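Local atomic coordinates of metallo-beta-lactamase (Serratia marcescens, PDB entry 5AXO), a protein that hydrolyses beta-lactam antibiotics as a zinc-dependent enzyme of the metallo-beta-lactamase superfamily, using two zinc ions in its active site. Residues A[65-70]-A[91-96]; A[100-105]-A[118-123]. All coordinates share one frame; numbering follows the deposited sequence.

Interaction 1 of 2, residues A[65-70]-A[91-96]; sequences VKYILS and TVLAGA. With NA (sodium ion), chain K.
Tyr67, Ile68 and Leu69 pair in parallel with Thr91, Val92 and Leu93 as neighbouring strands in the seven-stranded sheet of the alpha-beta/beta-alpha metallo-beta-lactamase fold. The chain between them is largely helical, including helix 81-88, so this is a beta-alpha-beta connection. The axes of the short strands come within 4.7 Å and cross at -28°. Four backbone hydrogen bonds alternate across the gap: Thr91 N to Lys66 O, Ile68 N to Thr91 O, Leu93 N to Ile68 O and Ser70 N to Leu93 O. Their geometry is uneven: Thr91 N sits above the plane of the Lys66 carbonyl, whereas Ser70 N meets Leu93 O almost head-on, with a C=O...N angle of 177°. Thr91 O also receives a CA-H...O contact from Tyr67 CA at 3.3 Å.

One face of the pair carries Tyr67, Leu69, Thr91 and Leu93. With CG beside its backbone N (chi1 -70°), Tyr67 runs alongside Thr91, and its CD1 lies 3.9 Å from Thr91 CB. Leu93 comes in obliquely to the same ring, its CD1 3.8 Å from Tyr67 CD1. That methyl also lies 3.9 Å from Leu69 CD2, so one leucine branch bridges two residues of the opposing strand. Val135 of strand 134-137 packs onto Tyr67 and Leu93 from the second sheet. Ile68 and Val92 occupy the other face, against helix 81-88, where Ile68 CB and Val92 CG2 stand 4.3 Å apart.

Beyond the paired residues the chain leads to the zinc ligand His72. Here Ser70 O coordinates a sodium ion together with Thr71 O, Gly153 O and a water, and that water donates to Ser70 OG at 2.8 Å.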
ATOM      1  N   VAL A  65      -5.359   0.213 -17.158  1.00  5.30           N
ATOM      2  CA  VAL A  65      -4.590   0.524 -15.946  1.00  5.61           C
ATOM      3  C   VAL A  65      -3.286   1.175 -16.390  1.00  5.19           C
ATOM      4  O   VAL A  65      -2.501   0.544 -17.100  1.00  5.63           O
ATOM      5  CB  VAL A  65      -4.312  -0.736 -15.128  1.00  5.94           C
ATOM      6  CG1 VAL A  65      -3.424  -0.386 -13.929  1.00  6.62           C
ATOM      7  CG2 VAL A  65      -5.624  -1.389 -14.651  1.00  6.46           C
ATOM      8  N   LYS A  66      -3.120   2.456 -16.090  1.00  5.21           N
ATOM      9  CA  LYS A  66      -1.999   3.254 -16.604  1.00  4.68           C
ATOM     10  C   LYS A  66      -0.819   3.375 -15.667  1.00  4.69           C
ATOM     11  O   LYS A  66       0.324   3.536 -16.128  1.00  5.54           O
ATOM     12  CB  LYS A  66      -2.468   4.637 -17.075  1.00  5.67           C
ATOM     13  CG  LYS A  66      -3.621   4.550 -18.054  1.00  5.64           C
ATOM     14  CD  LYS A  66      -3.394   3.666 -19.246  1.00  6.08           C
ATOM     15  CE  LYS A  66      -4.575   3.731 -20.199  1.00  6.42           C
ATOM     16  NZ  LYS A  66      -4.380   2.796 -21.334  1.00  7.83           N
ATOM     17  N   TYR A  67      -1.101   3.329 -14.361  1.00  5.39           N
ATOM     18  CA  TYR A  67      -0.050   3.408 -13.345  1.00  6.05           C
ATOM     19  C   TYR A  67      -0.301   2.301 -12.333  1.00  5.51           C
ATOM     20  O   TYR A  67      -1.446   2.019 -11.981  1.00  5.53           O
ATOM     21  CB  TYR A  67      -0.009   4.757 -12.634  1.00  6.99           C
ATOM     22  CG  TYR A  67       0.462   5.920 -13.468  1.00  7.47           C
ATOM     23  CD1 TYR A  67       1.773   6.000 -13.866  1.00  8.48           C
ATOM     24  CD2 TYR A  67      -0.396   6.915 -13.854  1.00  8.59           C
ATOM     25  CE1 TYR A  67       2.234   7.075 -14.596  1.00  9.52           C
ATOM     26  CE2 TYR A  67       0.036   7.943 -14.668  1.00 10.30           C
ATOM     27  CZ  TYR A  67       1.359   8.030 -14.976  1.00 10.61           C
ATOM     28  OH  TYR A  67       1.855   9.110 -15.715  1.00 12.40           O
ATOM     29  N   ILE A  68       0.792   1.747 -11.817  1.00  5.29           N
ATOM     30  CA  ILE A  68       0.789   0.890 -10.622  1.00  5.77           C
ATOM     31  C   ILE A  68       1.642   1.595  -9.612  1.00  4.67           C
ATOM     32  O   ILE A  68       2.837   1.787  -9.836  1.00  6.13           O
ATOM     33  CB  ILE A  68       1.338  -0.496 -10.887  1.00  5.92           C
ATOM     34  CG1 ILE A  68       0.500  -1.176 -11.987  1.00  5.70           C
ATOM     35  CG2 ILE A  68       1.364  -1.342  -9.612  1.00  6.56           C
ATOM     36  CD1 ILE A  68       1.138  -2.389 -12.586  1.00  5.58           C
ATOM     37  N   LEU A  69       1.071   1.875  -8.462  1.00  4.18           N
ATOM     38  CA  LEU A  69       1.738   2.581  -7.376  1.00  4.60           C
ATOM     39  C   LEU A  69       2.166   1.557  -6.326  1.00  4.69           C
ATOM     40  O   LEU A  69       1.360   0.697  -5.937  1.00  5.81           O
ATOM     41  CB  LEU A  69       0.798   3.608  -6.741  1.00  5.72           C
ATOM     42  CG  LEU A  69       0.101   4.561  -7.702  1.00  6.66           C
ATOM     43  CD1 LEU A  69      -0.728   5.544  -6.896  1.00  7.42           C
ATOM     44  CD2 LEU A  69       1.046   5.256  -8.664  1.00  7.18           C
ATOM     45  N   SER A  70       3.402   1.612  -5.870  1.00  4.39           N
ATOM     46  CA  SER A  70       3.908   0.663  -4.896  1.00  4.44           C
ATOM     47  C   SER A  70       4.012   1.334  -3.531  1.00  4.77           C
ATOM     48  O   SER A  70       4.613   2.423  -3.439  1.00  5.34           O
ATOM     49  CB  SER A  70       5.310   0.218  -5.312  1.00  5.16           C
ATOM     50  OG  SER A  70       5.919  -0.608  -4.332  1.00  5.32           O
ATOM     51  N   THR A  91       3.002   1.980 -16.108  1.00  5.78           N
ATOM     52  CA  THR A  91       4.227   2.447 -15.470  1.00  5.84           C
ATOM     53  C   THR A  91       4.128   2.274 -13.961  1.00  5.40           C
ATOM     54  O   THR A  91       3.080   2.506 -13.376  1.00  5.59           O
ATOM     55  CB  THR A  91       4.491   3.894 -15.793  1.00  6.31           C
ATOM     56  OG1 THR A  91       4.659   3.993 -17.197  1.00  7.88           O
ATOM     57  CG2 THR A  91       5.729   4.413 -15.108  1.00  6.42           C
ATOM     58  N   VAL A  92       5.184   1.758 -13.354  1.00  6.10           N
ATOM     59  CA  VAL A  92       5.261   1.525 -11.912  1.00  5.34           C
ATOM     60  C   VAL A  92       5.945   2.681 -11.208  1.00  5.24           C
ATOM     61  O   VAL A  92       7.047   3.045 -11.597  1.00  6.44           O
ATOM     62  CB  VAL A  92       6.015   0.194 -11.625  1.00  5.60           C
ATOM     63  CG1 VAL A  92       6.116  -0.060 -10.116  1.00  6.56           C
ATOM     64  CG2 VAL A  92       5.334  -0.979 -12.335  1.00  5.94           C
ATOM     65  N   LEU A  93       5.292   3.256 -10.201  1.00  5.18           N
ATOM     66  CA  LEU A  93       5.856   4.380  -9.460  1.00  5.46           C
ATOM     67  C   LEU A  93       6.126   4.027  -8.027  1.00  5.60           C
ATOM     68  O   LEU A  93       5.302   3.359  -7.383  1.00  6.12           O
ATOM     69  CB  LEU A  93       4.907   5.557  -9.523  1.00  5.86           C
ATOM     70  CG  LEU A  93       4.544   6.037 -10.914  1.00  7.21           C
ATOM     71  CD1 LEU A  93       3.593   7.206 -10.808  1.00  7.73           C
ATOM     72  CD2 LEU A  93       5.777   6.477 -11.679  1.00  7.74           C
ATOM     73  N   ALA A  94       7.272   4.455  -7.516  1.00  5.77           N
ATOM     74  CA  ALA A  94       7.718   4.070  -6.172  1.00  5.76           C
ATOM     75  C   ALA A  94       8.642   5.106  -5.593  1.00  5.96           C
ATOM     76  O   ALA A  94       9.202   5.925  -6.304  1.00  6.66           O
ATOM     77  CB  ALA A  94       8.430   2.740  -6.185  1.00  6.09           C
ATOM     78  N   GLY A  95       8.813   5.078  -4.279  1.00  4.96           N
ATOM     79  CA  GLY A  95       9.837   5.892  -3.641  1.00  5.34           C
ATOM     80  C   GLY A  95      11.200   5.589  -4.199  1.00  6.09           C
ATOM     81  O   GLY A  95      11.514   4.460  -4.527  1.00  5.85           O
ATOM     82  N   ALA A  96      12.027   6.639  -4.247  1.00  5.97           N
ATOM     83  CA  ALA A  96      13.333   6.525  -4.899  1.00  6.43           C
ATOM     84  C   ALA A  96      14.131   5.325  -4.439  1.00  6.41           C
ATOM     85  O   ALA A  96      14.775   4.661  -5.227  1.00  7.06           O
ATOM     86  CB  ALA A  96      14.134   7.803  -4.671  1.00  8.02           C
TER
HETATM   87 NA    NA K 310       7.271   3.076  -2.859  1.00 11.49          NA
HETATM   88  O   HOH W   1       8.240   0.490  -3.181  1.00  5.96           O

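Interaction 2 of 2, residues A[100-105]-A[118-123]; sequences DTLRTG and SNFPGS. With NA (sodium ion), chain L.
At the C-terminal end of helix 99-104, Gly105 leaves the helical conformation and meets the ring of Phe120 in loop 118-123, near the zinc ligand His74. The positive phi of Gly105 (75°) turns the chain out of the helix, while its N still bonds to Thr101 O. Gly105 CA then sits 3.8 Å from the centroid of the Phe120 ring and only 8° off its normal, a CH-pi contact over the face. A chi1 of 58° places Phe120 CG between backbone N and carbonyl carbon, folding the ring back over Gly105. The backbone reinforces this: Phe120 N donates to Gly105 O in the carbonyl plane, on a lone pair, at 3.0 Å, and Gly105 CA approaches Phe120 O at 3.1 Å.

Ser123 N bonds to Leu102 O at 2.9 Å. Gly122 CA comes within 3.2 Å of Arg103 O, a CA-H...O contact. One water donates to both Thr104 O and Phe120 O.

Phe120 also touches Glu75 and Ala78 of helix 75-78, and its side chain lies about 5 Å from that of His74. The C-terminal end of helix 99-104 and the loop thus pack together near the binuclear zinc site of a B3 metallo-beta-lactamase.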
ATOM      1  N   ASP A 100      15.183   0.283  -7.180  1.00  7.12           N
ATOM      2  CA  ASP A 100      16.065  -0.791  -7.560  0.50  7.70           C
ATOM      3  C   ASP A 100      15.587  -2.161  -7.043  1.00  7.78           C
ATOM      4  O   ASP A 100      15.639  -3.143  -7.750  1.00  8.73           O
ATOM      5  CB  ASP A 100      17.473  -0.477  -7.073  0.50  9.40           C
ATOM      6  CG  ASP A 100      18.488  -1.385  -7.675  0.50 12.07           C
ATOM      7  OD1 ASP A 100      18.533  -1.442  -8.909  0.50 14.52           O
ATOM      8  OD2 ASP A 100      19.185  -2.093  -6.924  0.50 15.20           O
ATOM      9  N   THR A 101      14.933  -2.153  -5.872  1.00  6.78           N
ATOM     10  CA  THR A 101      14.387  -3.374  -5.336  1.00  6.88           C
ATOM     11  C   THR A 101      13.228  -3.860  -6.192  1.00  6.24           C
ATOM     12  O   THR A 101      13.089  -5.055  -6.437  1.00  8.30           O
ATOM     13  CB  THR A 101      13.892  -3.196  -3.892  1.00  7.54           C
ATOM     14  OG1 THR A 101      14.936  -2.607  -3.094  1.00  9.76           O
ATOM     15  CG2 THR A 101      13.458  -4.500  -3.312  1.00  8.79           C
ATOM     16  N   LEU A 102      12.377  -2.932  -6.662  1.00  6.13           N
ATOM     17  CA  LEU A 102      11.259  -3.360  -7.517  1.00  5.76           C
ATOM     18  C   LEU A 102      11.797  -3.891  -8.855  1.00  6.11           C
ATOM     19  O   LEU A 102      11.168  -4.778  -9.422  1.00  7.00           O
ATOM     20  CB  LEU A 102      10.309  -2.222  -7.797  1.00  5.92           C
ATOM     21  CG  LEU A 102       9.510  -1.799  -6.560  1.00  5.81           C
ATOM     22  CD1 LEU A 102       8.679  -0.576  -6.905  1.00  7.16           C
ATOM     23  CD2 LEU A 102       8.614  -2.894  -5.994  1.00  5.99           C
ATOM     24  N   ARG A 103      12.858  -3.278  -9.379  1.00  6.87           N
ATOM     25  CA  ARG A 103      13.418  -3.751 -10.661  1.00  7.98           C
ATOM     26  C   ARG A 103      14.024  -5.131 -10.559  1.00  8.18           C
ATOM     27  O   ARG A 103      13.945  -5.912 -11.499  1.00  9.07           O
ATOM     28  CB  ARG A 103      14.485  -2.803 -11.142  1.00  7.92           C
ATOM     29  CG  ARG A 103      13.867  -1.517 -11.615  1.00  8.99           C
ATOM     30  CD  ARG A 103      14.918  -0.537 -12.029  1.00 10.63           C
ATOM     31  NE  ARG A 103      14.305   0.586 -12.698  1.00 13.13           N
ATOM     32  CZ  ARG A 103      14.898   1.745 -12.919  1.00 13.74           C
ATOM     33  NH1 ARG A 103      16.114   1.981 -12.433  1.00 15.22           N
ATOM     34  NH2 ARG A 103      14.249   2.693 -13.564  1.00 14.57           N
ATOM     35  N   THR A 104      14.664  -5.433  -9.438  1.00  7.53           N
ATOM     36  CA  THR A 104      15.422  -6.681  -9.313  1.00  8.38           C
ATOM     37  C   THR A 104      14.678  -7.768  -8.534  1.00  7.69           C
ATOM     38  O   THR A 104      15.048  -8.943  -8.576  1.00  9.84           O
ATOM     39  CB  THR A 104      16.756  -6.440  -8.610  1.00  8.04           C
ATOM     40  OG1 THR A 104      16.541  -5.993  -7.266  1.00  8.87           O
ATOM     41  CG2 THR A 104      17.598  -5.395  -9.371  1.00  8.43           C
ATOM     42  N   GLY A 105      13.761  -7.342  -7.674  1.00  7.86           N
ATOM     43  CA  GLY A 105      13.072  -8.222  -6.747  1.00  8.11           C
ATOM     44  C   GLY A 105      13.908  -8.675  -5.569  1.00  8.23           C
ATOM     45  O   GLY A 105      13.548  -9.625  -4.905  1.00  8.44           O
ATOM     46  N   SER A 118      12.184 -13.119   1.168  1.00  9.68           N
ATOM     47  CA  SER A 118      12.230 -13.886  -0.081  1.00 10.69           C
ATOM     48  C   SER A 118      12.167 -12.941  -1.268  1.00  8.77           C
ATOM     49  O   SER A 118      11.385 -11.974  -1.275  1.00 10.34           O
ATOM     50  CB  SER A 118      11.090 -14.875  -0.152  1.00 12.08           C
ATOM     51  OG  SER A 118      11.264 -15.885   0.842  1.00 18.08           O
ATOM     52  N   ASN A 119      12.971 -13.241  -2.289  1.00  8.23           N
ATOM     53  CA  ASN A 119      12.988 -12.463  -3.500  1.00  7.95           C
ATOM     54  C   ASN A 119      11.697 -12.627  -4.270  1.00  7.64           C
ATOM     55  O   ASN A 119      10.942 -13.570  -4.036  1.00  9.80           O
ATOM     56  CB  ASN A 119      14.135 -12.883  -4.433  1.00  7.93           C
ATOM     57  CG  ASN A 119      15.507 -12.646  -3.857  1.00  9.86           C
ATOM     58  OD1 ASN A 119      15.695 -11.975  -2.884  1.00 10.70           O
ATOM     59  ND2 ASN A 119      16.484 -13.217  -4.516  1.00 11.96           N
ATOM     60  N   PHE A 120      11.389 -11.665  -5.123  1.00  7.12           N
ATOM     61  CA  PHE A 120      10.164 -11.727  -5.912  1.00  7.21           C
ATOM     62  C   PHE A 120      10.488 -11.261  -7.359  1.00  8.37           C
ATOM     63  O   PHE A 120      11.620 -10.846  -7.654  1.00  7.92           O
ATOM     64  CB  PHE A 120       9.059 -10.879  -5.256  1.00  6.85           C
ATOM     65  CG  PHE A 120       9.436  -9.430  -5.084  1.00  7.06           C
ATOM     66  CD1 PHE A 120      10.049  -8.989  -3.911  1.00  7.49           C
ATOM     67  CD2 PHE A 120       9.121  -8.474  -6.044  1.00  6.73           C
ATOM     68  CE1 PHE A 120      10.381  -7.676  -3.730  1.00  8.01           C
ATOM     69  CE2 PHE A 120       9.490  -7.173  -5.877  1.00  7.55           C
ATOM     70  CZ  PHE A 120      10.085  -6.745  -4.701  1.00  6.96           C
ATOM     71  N   PRO A 121       9.521 -11.371  -8.293  1.00  7.77           N
ATOM     72  CA  PRO A 121       9.893 -11.094  -9.688  1.00  8.50           C
ATOM     73  C   PRO A 121      10.181  -9.601  -9.880  1.00  7.91           C
ATOM     74  O   PRO A 121       9.383  -8.746  -9.473  1.00  8.74           O
ATOM     75  CB  PRO A 121       8.645 -11.537 -10.466  1.00  8.33           C
ATOM     76  CG  PRO A 121       8.015 -12.582  -9.605  1.00  8.92           C
ATOM     77  CD  PRO A 121       8.238 -12.104  -8.200  1.00  8.34           C
ATOM     78  N   GLY A 122      11.266  -9.283 -10.568  1.00  7.62           N
ATOM     79  CA  GLY A 122      11.532  -7.923 -10.912  1.00  7.54           C
ATOM     80  C   GLY A 122      10.566  -7.372 -11.947  1.00  7.74           C
ATOM     81  O   GLY A 122      10.080  -8.086 -12.806  1.00  8.37           O
ATOM     82  N   SER A 123      10.271  -6.078 -11.840  1.00  7.74           N
ATOM     83  CA  SER A 123       9.335  -5.379 -12.722  1.00  8.33           C
ATOM     84  C   SER A 123      10.080  -4.519 -13.727  1.00  8.54           C
ATOM     85  O   SER A 123      11.088  -3.942 -13.410  1.00  8.97           O
ATOM     86  CB  SER A 123       8.365  -4.539 -11.885  1.00  9.37           C
ATOM     87  OG  SER A 123       7.355  -3.922 -12.695  1.00 11.33           O
TER
HETATM   88 NA    NA L 311      14.197  -1.309  -0.689  1.00 18.03          NA
HETATM   89  O   HOH W   2      14.214 -11.593  -7.972  1.00 15.08           O
HETATM   90  O   HOH W   3      13.094  -3.567   0.433  1.00 12.41           O

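The two contacts follow in series along the chain: strand 91-95, which closes interaction 1, leads directly into helix 99-104, which opens interaction 2. Their centres lie 14 Å apart, yet they touch. Leu102 CD1 is 3.4 Å from Ala94 CB, and Val92 CG2 is 3.6 Å from Ser123 OG, so the helix and the returning loop both pack on the same strand. The loop then continues to strand 126-129, next to 91-95 in the sheet. Both contacts lie close to residues that bind zinc, and strand 91-95 is what they share: it carries the sheet pairing of interaction 1 as well as the helix and loop of interaction 2.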